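Local coordinates for protein glycerophosphodiester phosphodiesterase (Thermotoga maritima, PDB 1O1Z) that belongs to the glycerophosphodiester phosphodiesterase family and folds as a TIM barrel, at residues G17-S22 with G43-V48. Residues are numbered along the deposited sequence; the frame is centred on the assembly and turned at random.
Sequences GHRGYS and GVELDV
The His18 ring runs alongside the Glu45 carboxylate, their planes 24° apart, with His18 CD2 3.2 Å from Glu45 OE1. In both residues CG stands anti to the backbone N (chi1 -178° and -179°), and the bend at chi2 sets Glu45 CD 4.0 Å from His18 CD2. Arg19 CG packs over the centre of the His18 ring, 4.0 Å above its plane. Glu45 OE1 accepts a weak hydrogen bond from Arg19 N, and Glu45 O accepts another. One water joins Arg19, Glu45 and Asp47: it accepts from Arg19 NE at 2.9 Å, in the guanidinium plane, and lies within hydrogen-bonding distance of Glu45 OE1 and Asp47 OD1. The Arg19 NE to Asp47 OD1 salt bridge is long, 3.7 Å, and rests on charge alone, because the oxygen sits well out of the guanidinium plane. Two neighbouring parallel barrel strands, joined through helix 30-38 as a beta-alpha-beta unit, pair by Gly17 N to Gly43 O (3.0 Å) and Glu45 N to Gly17 O (2.9 Å). The His-Arg pair ending the first and Glu-x-Asp on the second are consistent with this family's active-site mouth. The first strand then breaks into a type II turn, where Gly20 N reaches Gly17 O from the face opposite Glu45 N. Farther out, Asp225 accepts from His18 ND1, Glu27 pairs with Arg19 NH1, and Asn28 ND2 holds Asp47 OD1. Glu109 approaches Glu45 OE2 and Asp47 OD2.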
loop_
_atom_site.group_PDB
_atom_site.type_symbol
_atom_site.label_atom_id
_atom_site.label_comp_id
_atom_site.label_asym_id
_atom_site.label_seq_id
_atom_site.Cartn_x
_atom_site.Cartn_y
_atom_site.Cartn_z
ATOM N N GLY A 17 1.523 -5.551 -6.328
ATOM C CA GLY A 17 2.739 -6.135 -5.785
ATOM C C GLY A 17 3.150 -5.443 -4.508
ATOM O O GLY A 17 3.449 -4.253 -4.515
ATOM N N HIS A 18 3.163 -6.186 -3.406
ATOM C CA HIS A 18 3.527 -5.701 -2.085
ATOM C C HIS A 18 5.011 -5.373 -2.021
ATOM O O HIS A 18 5.855 -6.276 -2.075
ATOM C CB HIS A 18 3.196 -6.784 -1.060
ATOM C CG HIS A 18 3.489 -6.396 0.343
ATOM N ND1 HIS A 18 4.290 -7.152 1.165
ATOM C CD2 HIS A 18 3.114 -5.315 1.065
ATOM C CE1 HIS A 18 4.375 -6.565 2.350
ATOM N NE2 HIS A 18 3.682 -5.445 2.318
ATOM N N ARG A 19 5.325 -4.077 -1.961
ATOM C CA ARG A 19 6.715 -3.626 -2.095
ATOM C C ARG A 19 7.308 -4.055 -3.440
ATOM O O ARG A 19 8.501 -4.335 -3.576
ATOM C CB ARG A 19 7.545 -4.099 -0.905
ATOM C CG ARG A 19 6.890 -3.908 0.423
ATOM C CD ARG A 19 7.763 -4.242 1.611
ATOM N NE ARG A 19 6.962 -4.308 2.819
ATOM C CZ ARG A 19 7.324 -4.891 3.944
ATOM N NH1 ARG A 19 8.515 -5.444 4.075
ATOM N NH2 ARG A 19 6.469 -4.942 4.958
ATOM N N GLY A 20 6.465 -4.065 -4.466
ATOM C CA GLY A 20 6.817 -4.603 -5.771
ATOM C C GLY A 20 6.673 -6.119 -5.812
ATOM O O GLY A 20 5.909 -6.686 -5.040
ATOM N N TYR A 21 7.406 -6.770 -6.718
ATOM C CA TYR A 21 7.404 -8.224 -6.809
ATOM C C TYR A 21 8.427 -8.716 -5.797
ATOM O O TYR A 21 9.515 -9.177 -6.144
ATOM C CB TYR A 21 7.751 -8.684 -8.219
ATOM C CG TYR A 21 7.430 -10.131 -8.540
ATOM C CD1 TYR A 21 7.122 -11.053 -7.536
ATOM C CD2 TYR A 21 7.448 -10.572 -9.839
ATOM C CE1 TYR A 21 6.828 -12.354 -7.824
ATOM C CE2 TYR A 21 7.156 -11.881 -10.146
ATOM C CZ TYR A 21 6.842 -12.769 -9.144
ATOM O OH TYR A 21 6.539 -14.080 -9.459
ATOM N N SER A 22 8.055 -8.620 -4.525
ATOM C CA SER A 22 9.033 -8.769 -3.450
ATOM C C SER A 22 9.371 -10.227 -3.133
ATOM O O SER A 22 10.317 -10.471 -2.425
ATOM C CB SER A 22 8.555 -8.014 -2.213
ATOM O OG SER A 22 7.316 -8.525 -1.761
ATOM N N GLY A 43 -0.619 -2.831 -10.433
ATOM C CA GLY A 43 0.150 -1.793 -9.787
ATOM C C GLY A 43 0.995 -2.341 -8.658
ATOM O O GLY A 43 1.238 -3.540 -8.585
ATOM N N VAL A 44 1.423 -1.454 -7.778
ATOM C CA VAL A 44 2.301 -1.803 -6.679
ATOM C C VAL A 44 1.887 -1.070 -5.435
ATOM O O VAL A 44 1.230 -0.040 -5.530
ATOM C CB VAL A 44 3.769 -1.472 -7.003
ATOM C CG1 VAL A 44 4.303 -2.268 -8.207
ATOM C CG2 VAL A 44 3.976 0.034 -7.245
ATOM N N GLU A 45 2.238 -1.620 -4.288
ATOM C CA GLU A 45 2.132 -0.945 -2.995
ATOM C C GLU A 45 3.542 -0.653 -2.535
ATOM O O GLU A 45 4.467 -1.467 -2.726
ATOM C CB GLU A 45 1.378 -1.842 -2.007
ATOM C CG GLU A 45 1.156 -1.283 -0.621
ATOM C CD GLU A 45 2.347 -1.408 0.328
ATOM O OE1 GLU A 45 3.241 -2.261 0.110
ATOM O OE2 GLU A 45 2.389 -0.629 1.325
ATOM N N LEU A 46 3.725 0.502 -1.905
ATOM C CA LEU A 46 5.035 0.872 -1.382
ATOM C C LEU A 46 4.883 1.746 -0.157
ATOM O O LEU A 46 3.791 2.219 0.137
ATOM C CB LEU A 46 5.854 1.545 -2.475
ATOM C CG LEU A 46 5.293 2.804 -3.127
ATOM C CD1 LEU A 46 5.464 4.041 -2.241
ATOM C CD2 LEU A 46 5.943 3.039 -4.474
ATOM N N ASP A 47 5.984 1.970 0.559
ATOM C CA ASP A 47 6.002 2.645 1.834
ATOM C C ASP A 47 6.878 3.880 1.754
ATOM O O ASP A 47 7.973 3.783 1.225
ATOM C CB ASP A 47 6.628 1.720 2.861
ATOM C CG ASP A 47 5.964 0.376 2.864
ATOM O OD1 ASP A 47 6.547 -0.650 2.409
ATOM O OD2 ASP A 47 4.759 0.306 3.211
ATOM N N VAL A 48 6.403 5.014 2.286
ATOM C CA VAL A 48 7.149 6.264 2.214
ATOM C C VAL A 48 7.443 6.893 3.563
ATOM O O VAL A 48 6.631 6.851 4.504
ATOM C CB VAL A 48 6.488 7.319 1.281
ATOM C CG1 VAL A 48 6.473 6.831 -0.146
ATOM C CG2 VAL A 48 5.105 7.732 1.742
HETATM O O HOH W 1 4.734 -2.484 2.481
#